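Local coordinates for nicotinate phosphoribosyltransferase (Saccharomyces cerevisiae, PDB 1VLP), which catalyses the ATP-dependent transfer of phosphoribose from phosphoribosyl diphosphate to nicotinate, giving nicotinate ribonucleotide, the first step from nicotinic acid towards NAD, at residues Ile141-Glu144 / Ile145-Ser149; Leu150-Glu153 / Ala154-Phe158; Tyr165-Gln168 / Leu169-Ala172; Ser196-Ala199 / Gln200-Met204; Pro215-Asn218 / Lys219-Leu223. All coordinates share one frame; numbering follows the deposited sequence.

Interaction 1: residues Ile141-Glu144 / Ile145-Ser149; sequences ILYE and IPLLS
Tyr-143 and Glu-144 pass their carbonyl oxygens forward to Leu-147 and Leu-148, which opens the first turn of helix 144-159. Leu-147 N donates to Tyr-143 O at 3.0 Å, and Leu-148 N meets Glu-144 O at the same 3.0 Å. Pro-146, which has no N-H to give, instead sets its ring carbon CD 3.1 Å from Leu-142 O. The side chains follow this spacing. CD1 of Leu-147 rests 3.8 Å from CB of Tyr-143, at the root of the aromatic group, and both residues pack against Val-133 of strand 126-134. Glu-144 runs out extended, with CG anti to the backbone N (chi1 -178°), which carries its stem past CD1 of Leu-148, 4.0 Å from Glu-144 CG, while its OE1 lies 4.0 Å from CD1 of Ile-145. Beyond the turn OE1 is held by the hydroxyl of Tyr-27 and by a salt bridge to Lys-28, and OE2 makes a long, weak ion pair with Arg-192. With an alanine in place of Glu-144, Lys-28 would probably lose its carboxylate mate and the Tyr-27 hydroxyl its acceptor. Tyr-27 probably binds nicotinate, as in related enzymes, and the chemistry is consistent with a second-shell role: an apolar stem lying against leucine and isoleucine carbons, and a charged end that probably positions the tyrosine.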
loop_
_atom_site.group_PDB
_atom_site.type_symbol
_atom_site.label_atom_id
_atom_site.label_comp_id
_atom_site.label_asym_id
_atom_site.label_seq_id
_atom_site.Cartn_x
_atom_site.Cartn_y
_atom_site.Cartn_z
ATOM N N ILE A 141 -7.782 10.763 -1.613
ATOM C CA ILE A 141 -6.599 9.912 -1.343
ATOM C C ILE A 141 -6.779 8.823 -0.245
ATOM O O ILE A 141 -6.198 7.733 -0.349
ATOM C CB ILE A 141 -5.368 10.816 -1.095
ATOM C CG1 ILE A 141 -4.087 9.992 -1.069
ATOM C CG2 ILE A 141 -5.536 11.635 0.186
ATOM C CD1 ILE A 141 -3.085 10.483 -1.917
ATOM N N LEU A 142 -7.572 9.088 0.803
ATOM C CA LEU A 142 -7.658 8.104 1.867
ATOM C C LEU A 142 -8.526 6.902 1.514
ATOM O O LEU A 142 -8.481 5.898 2.209
ATOM C CB LEU A 142 -8.162 8.765 3.157
ATOM C CG LEU A 142 -7.234 9.824 3.768
ATOM C CD1 LEU A 142 -7.753 10.222 5.180
ATOM C CD2 LEU A 142 -5.788 9.369 3.840
ATOM N N TYR A 143 -9.399 6.993 0.510
ATOM C CA TYR A 143 -10.384 5.877 0.309
ATOM C C TYR A 143 -9.816 4.534 -0.070
ATOM O O TYR A 143 -10.396 3.515 0.317
ATOM C CB TYR A 143 -11.400 6.261 -0.747
ATOM C CG TYR A 143 -12.407 7.262 -0.290
ATOM C CD1 TYR A 143 -13.460 6.885 0.536
ATOM C CD2 TYR A 143 -12.336 8.608 -0.699
ATOM C CE1 TYR A 143 -14.427 7.791 0.909
ATOM C CE2 TYR A 143 -13.286 9.519 -0.310
ATOM C CZ TYR A 143 -14.329 9.110 0.497
ATOM O OH TYR A 143 -15.290 10.019 0.888
ATOM N N GLU A 144 -8.718 4.518 -0.839
ATOM C CA GLU A 144 -8.189 3.254 -1.400
ATOM C C GLU A 144 -8.199 2.089 -0.366
ATOM O O GLU A 144 -8.842 1.036 -0.578
ATOM C CB GLU A 144 -6.777 3.463 -1.947
ATOM C CG GLU A 144 -6.169 2.224 -2.589
ATOM C CD GLU A 144 -4.633 2.235 -2.671
ATOM O OE1 GLU A 144 -3.942 3.207 -2.235
ATOM O OE2 GLU A 144 -4.104 1.252 -3.223
ATOM N N ILE A 145 -7.520 2.267 0.751
ATOM C CA ILE A 145 -7.303 1.158 1.682
ATOM C C ILE A 145 -8.567 0.694 2.353
ATOM O O ILE A 145 -8.880 -0.498 2.260
ATOM C CB ILE A 145 -6.264 1.517 2.753
ATOM C CG1 ILE A 145 -5.047 2.061 2.042
ATOM C CG2 ILE A 145 -5.890 0.312 3.652
ATOM C CD1 ILE A 145 -4.393 1.244 1.270
ATOM N N PRO A 146 -9.291 1.597 3.044
ATOM C CA PRO A 146 -10.525 1.119 3.689
ATOM C C PRO A 146 -11.511 0.526 2.690
ATOM O O PRO A 146 -12.192 -0.433 3.002
ATOM C CB PRO A 146 -11.068 2.350 4.431
ATOM C CG PRO A 146 -10.332 3.528 3.834
ATOM C CD PRO A 146 -9.034 3.027 3.324
ATOM N N LEU A 147 -11.633 1.076 1.481
ATOM C CA LEU A 147 -12.574 0.478 0.528
ATOM C C LEU A 147 -12.160 -0.949 0.178
ATOM O O LEU A 147 -12.987 -1.850 0.141
ATOM C CB LEU A 147 -12.673 1.317 -0.737
ATOM C CG LEU A 147 -13.360 2.655 -0.557
ATOM C CD1 LEU A 147 -13.524 3.328 -1.899
ATOM C CD2 LEU A 147 -14.708 2.565 0.158
ATOM N N LEU A 148 -10.885 -1.151 -0.187
ATOM C CA LEU A 148 -10.367 -2.507 -0.431
ATOM C C LEU A 148 -10.583 -3.452 0.732
ATOM O O LEU A 148 -11.061 -4.581 0.518
ATOM C CB LEU A 148 -8.919 -2.454 -0.834
ATOM C CG LEU A 148 -8.645 -1.871 -2.215
ATOM C CD1 LEU A 148 -7.116 -1.666 -2.348
ATOM C CD2 LEU A 148 -9.245 -2.754 -3.312
ATOM N N SER A 149 -10.247 -2.976 1.938
ATOM C CA SER A 149 -10.415 -3.769 3.203
ATOM C C SER A 149 -11.873 -4.153 3.395
ATOM O O SER A 149 -12.204 -5.308 3.730
ATOM C CB SER A 149 -9.919 -3.009 4.435
ATOM O OG SER A 149 -8.517 -2.718 4.349
#

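Interaction 2: residues Leu150-Glu153 / Ala154-Phe158; sequences LISE and AYFKF
Ser-152 meets Phe-156 one helical turn on, within a run of backbone bonds in helix 144-159. Ala-154 N gives to Leu-150 O at 2.8 Å, Tyr-155 N to Ile-151 O at 3.0 Å and Phe-156 N to Ser-152 O at 3.1 Å. The helix then widens to a pi-type turn at 155-158: Lys-157 N donates to Glu-153 O at 2.9 Å, though bent to 130°, and the next amide, Phe-158 N, goes to Ala-154 O. The side-chain polar groups look outside the helix. Ser-152 OG bonds to the carbonyl of Arg-194, and Glu-153 OE1 takes the amide of Leu-197. The Phe-156 ring, its CG beside the backbone N (chi1 -68°), brings CD2 to 3.3 Å from Ser-152 O. CD2 of Tyr-155 stands 3.7 Å above the centre of one face of this ring, which also meets Trp-163 edge-to-face and Arg-195 in a cation-pi contact. Replacing Phe-156 by an alanine would probably open a gap beside Trp-163 and cost Arg-195 its aromatic partner. Around this stretch, Leu-150 and Ala-154 pack on helix 59-71, whereas Ile-151 lies on strand 126-134, so that helix 144-159 contacts both that helix and the antiparallel sheet.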
loop_
_atom_site.group_PDB
_atom_site.type_symbol
_atom_site.label_atom_id
_atom_site.label_comp_id
_atom_site.label_asym_id
_atom_site.label_seq_id
_atom_site.Cartn_x
_atom_site.Cartn_y
_atom_site.Cartn_z
ATOM N N LEU A 150 -12.775 -3.219 3.082
ATOM C CA LEU A 150 -14.197 -3.514 3.188
ATOM C C LEU A 150 -14.733 -4.511 2.148
ATOM O O LEU A 150 -15.561 -5.403 2.478
ATOM C CB LEU A 150 -15.018 -2.230 3.125
ATOM C CG LEU A 150 -15.075 -1.420 4.446
ATOM C CD1 LEU A 150 -15.652 -0.005 4.135
ATOM C CD2 LEU A 150 -15.810 -2.131 5.580
ATOM N N ILE A 151 -14.306 -4.334 0.901
ATOM C CA ILE A 151 -14.755 -5.184 -0.208
ATOM C C ILE A 151 -14.290 -6.622 0.057
ATOM O O ILE A 151 -15.089 -7.584 -0.066
ATOM C CB ILE A 151 -14.253 -4.643 -1.562
ATOM C CG1 ILE A 151 -14.898 -3.284 -1.875
ATOM C CG2 ILE A 151 -14.567 -5.576 -2.692
ATOM C CD1 ILE A 151 -14.175 -2.508 -2.896
ATOM N N SER A 152 -13.022 -6.793 0.441
ATOM C CA SER A 152 -12.512 -8.133 0.803
ATOM C C SER A 152 -13.332 -8.723 1.952
ATOM O O SER A 152 -13.794 -9.865 1.869
ATOM C CB SER A 152 -11.043 -8.039 1.193
ATOM O OG SER A 152 -10.431 -9.275 1.372
ATOM N N GLU A 153 -13.509 -7.941 3.018
ATOM C CA GLU A 153 -14.295 -8.431 4.157
ATOM C C GLU A 153 -15.723 -8.858 3.762
ATOM O O GLU A 153 -16.170 -9.910 4.156
ATOM C CB GLU A 153 -14.264 -7.421 5.301
ATOM C CG GLU A 153 -15.070 -7.896 6.492
ATOM C CD GLU A 153 -14.532 -7.472 7.852
ATOM O OE1 GLU A 153 -13.446 -6.860 7.971
ATOM O OE2 GLU A 153 -15.231 -7.781 8.832
ATOM N N ALA A 154 -16.397 -8.051 2.945
ATOM C CA ALA A 154 -17.743 -8.335 2.391
ATOM C C ALA A 154 -17.770 -9.684 1.656
ATOM O O ALA A 154 -18.632 -10.516 1.895
ATOM C CB ALA A 154 -18.184 -7.219 1.467
ATOM N N TYR A 155 -16.777 -9.878 0.787
ATOM C CA TYR A 155 -16.711 -11.062 -0.060
ATOM C C TYR A 155 -16.633 -12.312 0.841
ATOM O O TYR A 155 -17.388 -13.283 0.645
ATOM C CB TYR A 155 -15.512 -10.992 -1.054
ATOM C CG TYR A 155 -15.496 -12.163 -1.982
ATOM C CD1 TYR A 155 -16.331 -12.182 -3.147
ATOM C CD2 TYR A 155 -14.747 -13.294 -1.690
ATOM C CE1 TYR A 155 -16.381 -13.284 -3.989
ATOM C CE2 TYR A 155 -14.816 -14.426 -2.520
ATOM C CZ TYR A 155 -15.643 -14.402 -3.670
ATOM O OH TYR A 155 -15.695 -15.538 -4.495
ATOM N N PHE A 156 -15.760 -12.287 1.863
ATOM C CA PHE A 156 -15.569 -13.450 2.740
ATOM C C PHE A 156 -16.590 -13.614 3.843
ATOM O O PHE A 156 -16.637 -14.637 4.465
ATOM C CB PHE A 156 -14.136 -13.525 3.235
ATOM C CG PHE A 156 -13.195 -13.845 2.117
ATOM C CD1 PHE A 156 -13.188 -15.135 1.560
ATOM C CD2 PHE A 156 -12.410 -12.867 1.536
ATOM C CE1 PHE A 156 -12.351 -15.454 0.476
ATOM C CE2 PHE A 156 -11.569 -13.180 0.479
ATOM C CZ PHE A 156 -11.548 -14.463 -0.045
ATOM N N LYS A 157 -17.379 -12.580 4.048
ATOM C CA LYS A 157 -18.510 -12.616 4.979
ATOM C C LYS A 157 -19.782 -13.158 4.345
ATOM O O LYS A 157 -20.548 -13.895 4.991
ATOM C CB LYS A 157 -18.743 -11.180 5.506
ATOM C CG LYS A 157 -19.520 -11.043 6.775
ATOM C CD LYS A 157 -19.592 -9.522 7.200
ATOM C CE LYS A 157 -20.290 -9.352 8.541
ATOM N NZ LYS A 157 -19.508 -9.954 9.674
ATOM N N PHE A 158 -20.062 -12.718 3.115
ATOM C CA PHE A 158 -21.342 -12.975 2.434
ATOM C C PHE A 158 -21.266 -13.917 1.237
ATOM O O PHE A 158 -22.279 -14.555 0.900
ATOM C CB PHE A 158 -21.976 -11.647 2.005
ATOM C CG PHE A 158 -22.267 -10.760 3.157
ATOM C CD1 PHE A 158 -23.236 -11.136 4.107
ATOM C CD2 PHE A 158 -21.517 -9.616 3.375
ATOM C CE1 PHE A 158 -23.477 -10.355 5.238
ATOM C CE2 PHE A 158 -21.758 -8.807 4.494
ATOM C CZ PHE A 158 -22.736 -9.172 5.426
#

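Interaction 3: residues Tyr165-Gln168 / Leu169-Ala172; sequences YENQ and LEQA
Asn-167 to Ala-172 form a helix start fed directly by a beta turn: a type II turn from Tyr-165 to Gln-168 runs into helix 168-181 after the loop that follows helix 144-159. Asn-167 occupies the N-cap, yet its side chain makes no capping bond. Its carbonyl takes the regular helical bond, Gln-171 N donating to Asn-167 O at 2.9 Å, and Ala-172 N does the same for Gln-168 O at 3.1 Å. Water serves two amides at the start: one molecule accepts from Leu-169 N at 2.9 Å, and another accepts from Asn-167 N at 2.8 Å while donating to Glu-170 OE1. Glu-170 bends at chi2 (78°), which folds its carboxylate back until OE1 is 3.3 Å from Asn-167 CA. On another side of the turn Gln-168 and Gln-171 run side by side, pointing the same way, with their amide planes at 90°. Both NE2 atoms, 3.8 Å apart from Gln-168 to Gln-171, donate to the carbonyl of Asp-372, and a water receiving the Gln-171 amide lies 2.7 Å from Gln-168 OE1. The chemistry implies a helix start held by backbone and solvent, the two glutamines sharing one outside acceptor and a water, which probably fix how their amides are turned.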
loop_
_atom_site.group_PDB
_atom_site.type_symbol
_atom_site.label_atom_id
_atom_site.label_comp_id
_atom_site.label_asym_id
_atom_site.label_seq_id
_atom_site.Cartn_x
_atom_site.Cartn_y
_atom_site.Cartn_z
ATOM N N TYR A 165 -11.248 -19.300 11.148
ATOM C CA TYR A 165 -10.063 -18.627 11.733
ATOM C C TYR A 165 -9.111 -19.555 12.449
ATOM O O TYR A 165 -8.116 -19.103 13.001
ATOM C CB TYR A 165 -10.496 -17.521 12.704
ATOM C CG TYR A 165 -11.142 -16.328 12.072
ATOM C CD1 TYR A 165 -10.379 -15.329 11.512
ATOM C CD2 TYR A 165 -12.524 -16.159 12.092
ATOM C CE1 TYR A 165 -10.947 -14.213 10.929
ATOM C CE2 TYR A 165 -13.114 -15.012 11.515
ATOM C CZ TYR A 165 -12.303 -14.043 10.947
ATOM O OH TYR A 165 -12.815 -12.919 10.383
ATOM N N GLU A 166 -9.362 -20.864 12.395
ATOM C CA GLU A 166 -8.560 -21.821 13.120
ATOM C C GLU A 166 -7.124 -21.718 12.679
ATOM O O GLU A 166 -6.839 -21.634 11.486
ATOM C CB GLU A 166 -9.067 -23.234 12.902
ATOM C CG GLU A 166 -10.469 -23.440 13.515
ATOM C CD GLU A 166 -10.513 -23.158 15.030
ATOM O OE1 GLU A 166 -9.867 -23.919 15.804
ATOM O OE2 GLU A 166 -11.184 -22.168 15.425
ATOM N N ASN A 167 -6.254 -21.669 13.675
ATOM C CA ASN A 167 -4.806 -21.661 13.500
ATOM C C ASN A 167 -4.207 -20.403 12.846
ATOM O O ASN A 167 -3.013 -20.419 12.501
ATOM C CB ASN A 167 -4.341 -22.907 12.755
ATOM C CG ASN A 167 -4.653 -24.193 13.525
ATOM O OD1 ASN A 167 -4.225 -24.354 14.681
ATOM N ND2 ASN A 167 -5.433 -25.085 12.910
ATOM N N GLN A 168 -5.005 -19.342 12.654
ATOM C CA GLN A 168 -4.490 -18.082 12.050
ATOM C C GLN A 168 -3.392 -17.467 12.925
ATOM O O GLN A 168 -2.277 -17.124 12.462
ATOM C CB GLN A 168 -5.616 -17.077 11.831
ATOM C CG GLN A 168 -6.456 -17.384 10.580
ATOM C CD GLN A 168 -5.611 -17.340 9.317
ATOM O OE1 GLN A 168 -4.842 -16.392 9.170
ATOM N NE2 GLN A 168 -5.771 -18.338 8.391
ATOM N N LEU A 169 -3.636 -17.408 14.217
ATOM C CA LEU A 169 -2.584 -16.829 15.079
ATOM C C LEU A 169 -1.270 -17.655 15.025
ATOM O O LEU A 169 -0.185 -17.098 14.835
ATOM C CB LEU A 169 -3.113 -16.705 16.503
ATOM C CG LEU A 169 -2.251 -16.009 17.567
ATOM C CD1 LEU A 169 -3.234 -15.725 18.702
ATOM C CD2 LEU A 169 -1.097 -16.883 18.030
ATOM N N GLU A 170 -1.398 -18.974 15.203
ATOM C CA GLU A 170 -0.275 -19.904 15.186
ATOM C C GLU A 170 0.508 -19.901 13.859
ATOM O O GLU A 170 1.755 -19.999 13.850
ATOM C CB GLU A 170 -0.815 -21.303 15.462
ATOM C CG GLU A 170 -1.372 -21.504 16.890
ATOM C CD GLU A 170 -2.784 -20.923 17.180
ATOM O OE1 GLU A 170 -3.539 -20.453 16.287
ATOM O OE2 GLU A 170 -3.147 -20.930 18.384
ATOM N N GLN A 171 -0.229 -19.783 12.750
ATOM C CA GLN A 171 0.398 -19.745 11.425
ATOM C C GLN A 171 1.260 -18.479 11.222
ATOM O O GLN A 171 2.385 -18.526 10.686
ATOM C CB GLN A 171 -0.704 -19.861 10.371
ATOM C CG GLN A 171 -0.226 -19.719 8.984
ATOM C CD GLN A 171 -1.329 -19.989 7.977
ATOM O OE1 GLN A 171 -1.519 -21.127 7.544
ATOM N NE2 GLN A 171 -2.083 -18.979 7.655
ATOM N N ALA A 172 0.715 -17.348 11.657
ATOM C CA ALA A 172 1.466 -16.100 11.626
ATOM C C ALA A 172 2.697 -16.153 12.532
ATOM O O ALA A 172 3.782 -15.676 12.158
ATOM C CB ALA A 172 0.580 -14.921 11.986
HETATM O O HOH W 1 -6.086 -18.107 15.568
HETATM O O HOH W 2 -6.349 -21.175 16.414
HETATM O O HOH W 3 -2.182 -16.862 9.663
#

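Interaction 4: residues Ser196-Ala199 / Gln200-Met204; sequences SLKA and QDLIM
Ser-196, Leu-197, Lys-198 and Ala-199 offer their carbonyls in turn to the amides of Gln-200, Asp-201, Leu-202 and Ile-203. These backbone bonds run from 2.9 Å (Leu-202 N to Lys-198 O) to 3.2 Å (Gln-200 N to Ser-196 O). Capping comes next: Ser-196 OG accepts from Ala-199 N at 2.9 Å, with an N-H...O angle of 149°, and the same hydroxyl also bonds to that of Tyr-165. Apolar packing is modest along the helix. The Lys-198 chain, fully extended, brings CE within 4.2 Å of Leu-202 CD1, and its ammonium end makes a cation-pi contact with Tyr-165. Ile-203 takes the crowded position for CG1 (chi1 74°), which sets CG1 and CG2 at 3.6 and 3.5 Å from Ala-199 O. Polar ends find partners off the helix. Gln-200 OE1 accepts from Arg-194 while NE2 goes to Thr-191 and Glu-188; Asp-201 OD1 forms a salt bridge with Lys-233 and a hydrogen bond with the Tyr-234 hydroxyl, and OD2 bonds to Gln-205. The serine N-cap opens a helix that connects neighbouring parallel strands 186-188 and 222-225, a beta-alpha-beta crossover of the barrel-like domain known from type II phosphoribosyltransferases.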
loop_
_atom_site.group_PDB
_atom_site.type_symbol
_atom_site.label_atom_id
_atom_site.label_comp_id
_atom_site.label_asym_id
_atom_site.label_seq_id
_atom_site.Cartn_x
_atom_site.Cartn_y
_atom_site.Cartn_z
ATOM N N SER A 196 -10.367 -10.064 6.747
ATOM C CA SER A 196 -11.206 -9.311 7.645
ATOM C C SER A 196 -10.299 -8.530 8.612
ATOM O O SER A 196 -9.107 -8.824 8.742
ATOM C CB SER A 196 -12.113 -10.228 8.453
ATOM O OG SER A 196 -11.355 -11.032 9.352
ATOM N N LEU A 197 -10.883 -7.545 9.270
ATOM C CA LEU A 197 -10.187 -6.821 10.372
ATOM C C LEU A 197 -9.728 -7.802 11.446
ATOM O O LEU A 197 -8.582 -7.775 11.851
ATOM C CB LEU A 197 -11.117 -5.772 10.936
ATOM C CG LEU A 197 -10.566 -4.943 12.105
ATOM C CD1 LEU A 197 -9.373 -4.156 11.728
ATOM C CD2 LEU A 197 -11.695 -4.024 12.550
ATOM N N LYS A 198 -10.598 -8.756 11.784
ATOM C CA LYS A 198 -10.284 -9.753 12.782
ATOM C C LYS A 198 -9.093 -10.591 12.338
ATOM O O LYS A 198 -8.270 -10.935 13.181
ATOM C CB LYS A 198 -11.489 -10.627 13.048
ATOM C CG LYS A 198 -11.230 -11.766 13.951
ATOM C CD LYS A 198 -12.488 -12.531 14.270
ATOM C CE LYS A 198 -12.174 -13.853 14.929
ATOM N NZ LYS A 198 -13.376 -14.474 15.606
ATOM N N ALA A 199 -9.009 -10.936 11.047
ATOM C CA ALA A 199 -7.893 -11.763 10.514
ATOM C C ALA A 199 -6.588 -11.041 10.743
ATOM O O ALA A 199 -5.598 -11.616 11.186
ATOM C CB ALA A 199 -8.065 -12.076 8.998
ATOM N N GLN A 200 -6.570 -9.774 10.386
ATOM C CA GLN A 200 -5.351 -8.995 10.591
ATOM C C GLN A 200 -4.987 -8.873 12.084
ATOM O O GLN A 200 -3.834 -9.020 12.442
ATOM C CB GLN A 200 -5.456 -7.631 9.894
ATOM C CG GLN A 200 -4.155 -6.776 9.955
ATOM C CD GLN A 200 -4.238 -5.561 9.062
ATOM O OE1 GLN A 200 -5.292 -5.015 8.920
ATOM N NE2 GLN A 200 -3.095 -5.083 8.525
ATOM N N ASP A 201 -5.966 -8.636 12.944
ATOM C CA ASP A 201 -5.721 -8.623 14.378
ATOM C C ASP A 201 -5.118 -9.939 14.923
ATOM O O ASP A 201 -4.190 -9.938 15.747
ATOM C CB ASP A 201 -6.988 -8.273 15.124
ATOM C CG ASP A 201 -6.735 -8.130 16.621
ATOM O OD1 ASP A 201 -6.069 -7.144 17.031
ATOM O OD2 ASP A 201 -7.180 -9.009 17.351
ATOM N N LEU A 202 -5.631 -11.070 14.428
ATOM C CA LEU A 202 -5.098 -12.365 14.858
ATOM C C LEU A 202 -3.671 -12.571 14.397
ATOM O O LEU A 202 -2.863 -13.077 15.160
ATOM C CB LEU A 202 -5.967 -13.519 14.370
ATOM C CG LEU A 202 -7.295 -13.695 15.078
ATOM C CD1 LEU A 202 -8.076 -14.723 14.283
ATOM C CD2 LEU A 202 -7.045 -14.095 16.515
ATOM N N ILE A 203 -3.336 -12.173 13.169
ATOM C CA ILE A 203 -1.951 -12.294 12.693
ATOM C C ILE A 203 -1.009 -11.319 13.430
ATOM O O ILE A 203 0.123 -11.667 13.722
ATOM C CB ILE A 203 -1.834 -12.355 11.147
ATOM C CG1 ILE A 203 -2.068 -11.017 10.501
ATOM C CG2 ILE A 203 -2.712 -13.470 10.599
ATOM C CD1 ILE A 203 -0.846 -10.130 10.520
HETATM N N MSE A 204 -1.517 -10.162 13.833
HETATM C CA MSE A 204 -0.737 -9.244 14.680
HETATM C C MSE A 204 -0.407 -9.917 16.009
HETATM O O MSE A 204 0.737 -9.861 16.498
HETATM C CB MSE A 204 -1.485 -7.932 14.929
HETATM C CG MSE A 204 -1.512 -6.927 13.766
HETATM SE SE MSE A 204 0.280 -6.443 13.103
HETATM C CE MSE A 204 1.001 -5.636 14.795
#

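Interaction 5: residues Pro215-Asn218 / Lys219-Leu223; sequences PDRN and KSLLL
Lys-219 sets CG beside its backbone N (chi1 -79°) and stays extended through chi2 and chi3, laying its chain along Pro-215 so that CE comes to 3.5 Å from Pro-215 CB. This is the helix-to-strand end of the beta-alpha-beta crossover joining strands 186-188 and 222-225, where the short helix 215-218 gives way to an outermost strand of the parallel sheet. One regular helical bond spans the join, Lys-219 N to Pro-215 O at 2.9 Å. The chain then turns about Asn-218 O, which grips two amides: Leu-222 N donates at 3.2 Å, close to the direction of the carbonyl bond, whereas Leu-221 N approaches at 3.0 Å from above the carbonyl plane, 63° out of it. A water completes the turn, accepting from Ser-220 N and donating to Asp-216 O. Leu-221 brings CG to 3.5 Å from Arg-217 O, and Phe-180 of helix 168-181 packs against Arg-217, Asn-218, Leu-221 and Leu-222. Asn-218 ND2 reaches back to the carbonyl of Ala-210. Arg-217 is further tied by a salt bridge from NH2 to Asp-181, while its NE gives Asn-218 OD1 a 2.9 Å bond lying in the guanidinium plane.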
loop_
_atom_site.group_PDB
_atom_site.type_symbol
_atom_site.label_atom_id
_atom_site.label_comp_id
_atom_site.label_asym_id
_atom_site.label_seq_id
_atom_site.Cartn_x
_atom_site.Cartn_y
_atom_site.Cartn_z
ATOM N N PRO A 215 12.502 -11.451 22.808
ATOM C CA PRO A 215 12.394 -10.017 22.483
ATOM C C PRO A 215 13.752 -9.335 22.305
ATOM O O PRO A 215 13.894 -8.455 21.432
ATOM C CB PRO A 215 11.602 -9.435 23.670
ATOM C CG PRO A 215 11.816 -10.425 24.783
ATOM C CD PRO A 215 11.887 -11.771 24.102
ATOM N N ASP A 216 14.757 -9.770 23.074
ATOM C CA ASP A 216 16.108 -9.211 22.977
ATOM C C ASP A 216 16.644 -9.310 21.553
ATOM O O ASP A 216 17.315 -8.398 21.105
ATOM C CB ASP A 216 17.073 -9.918 23.924
ATOM C CG ASP A 216 16.824 -9.593 25.392
ATOM O OD1 ASP A 216 15.907 -8.797 25.682
ATOM O OD2 ASP A 216 17.567 -10.135 26.239
ATOM N N ARG A 217 16.331 -10.413 20.853
ATOM C CA ARG A 217 16.725 -10.589 19.465
ATOM C C ARG A 217 15.705 -10.069 18.460
ATOM O O ARG A 217 16.065 -9.398 17.484
ATOM C CB ARG A 217 16.987 -12.063 19.174
ATOM C CG ARG A 217 17.511 -12.291 17.753
ATOM C CD ARG A 217 17.594 -13.737 17.452
ATOM N NE ARG A 217 16.283 -14.271 17.180
ATOM C CZ ARG A 217 16.079 -15.466 16.641
ATOM N NH1 ARG A 217 17.126 -16.215 16.298
ATOM N NH2 ARG A 217 14.854 -15.870 16.401
ATOM N N ASN A 218 14.435 -10.306 18.758
ATOM C CA ASN A 218 13.353 -10.191 17.759
ATOM C C ASN A 218 12.778 -8.784 17.645
ATOM O O ASN A 218 12.306 -8.386 16.586
ATOM C CB ASN A 218 12.252 -11.176 18.070
ATOM C CG ASN A 218 12.703 -12.621 17.944
ATOM O OD1 ASN A 218 13.780 -12.886 17.369
ATOM N ND2 ASN A 218 11.891 -13.556 18.427
ATOM N N LYS A 219 12.819 -8.013 18.743
ATOM C CA LYS A 219 12.223 -6.666 18.706
ATOM C C LYS A 219 12.765 -5.807 17.612
ATOM O O LYS A 219 11.991 -5.112 16.958
ATOM C CB LYS A 219 12.361 -5.948 20.061
ATOM C CG LYS A 219 11.330 -6.451 21.008
ATOM C CD LYS A 219 11.368 -5.643 22.329
ATOM C CE LYS A 219 10.381 -6.149 23.390
ATOM N NZ LYS A 219 9.231 -6.939 22.807
ATOM N N SER A 220 14.082 -5.855 17.407
ATOM C CA SER A 220 14.717 -5.049 16.381
ATOM C C SER A 220 14.559 -5.598 14.954
ATOM O O SER A 220 14.908 -4.914 13.987
ATOM C CB SER A 220 16.199 -4.806 16.689
ATOM O OG SER A 220 16.960 -5.985 16.633
ATOM N N LEU A 221 14.101 -6.834 14.819
ATOM C CA LEU A 221 13.842 -7.403 13.499
ATOM C C LEU A 221 12.433 -7.027 12.972
ATOM O O LEU A 221 12.218 -6.914 11.767
ATOM C CB LEU A 221 14.016 -8.935 13.561
ATOM C CG LEU A 221 15.411 -9.411 14.017
ATOM C CD1 LEU A 221 15.487 -10.901 14.084
ATOM C CD2 LEU A 221 16.522 -8.886 13.128
ATOM N N LEU A 222 11.470 -6.908 13.880
ATOM C CA LEU A 222 10.138 -6.464 13.507
ATOM C C LEU A 222 10.187 -4.918 13.391
ATOM O O LEU A 222 10.337 -4.189 14.386
ATOM C CB LEU A 222 9.095 -6.922 14.525
ATOM C CG LEU A 222 7.718 -6.360 14.208
ATOM C CD1 LEU A 222 7.185 -6.936 12.864
ATOM C CD2 LEU A 222 6.752 -6.606 15.292
ATOM N N LEU A 223 10.120 -4.455 12.168
ATOM C CA LEU A 223 10.156 -3.037 11.895
ATOM C C LEU A 223 8.880 -2.386 12.370
ATOM O O LEU A 223 8.885 -1.229 12.834
ATOM C CB LEU A 223 10.348 -2.777 10.406
ATOM C CG LEU A 223 11.677 -3.336 9.894
ATOM C CD1 LEU A 223 11.776 -3.120 8.375
ATOM C CD2 LEU A 223 12.840 -2.741 10.625
HETATM O O HOH W 4 15.864 -6.438 19.523
#

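In the fold
Along the chain the five contacts come strictly in series. Interaction 1 leads into helix 144-159 and interaction 2 continues along it, with centres about 14 Å apart; interaction 3 begins the next helix, 168-181, interaction 4 opens helix 197-213, and interaction 5 leads from helix 215-218 into strand 222-225. Interactions 3 and 4 lie closest, about 10 Å between centres, their helices touching where Ala-172 CB meets Ile-203 CB at 3.6 Å. Interaction 2 also touches interaction 4, while interaction 5 stands apart, about 33 Å from interaction 2 centre to centre. Helix 144-159, packed on the antiparallel sheet, thus meets helix 197-213 of the parallel one, linking the two sheets' layers; interaction 1 adjoins the probable nicotinate site through Tyr-27.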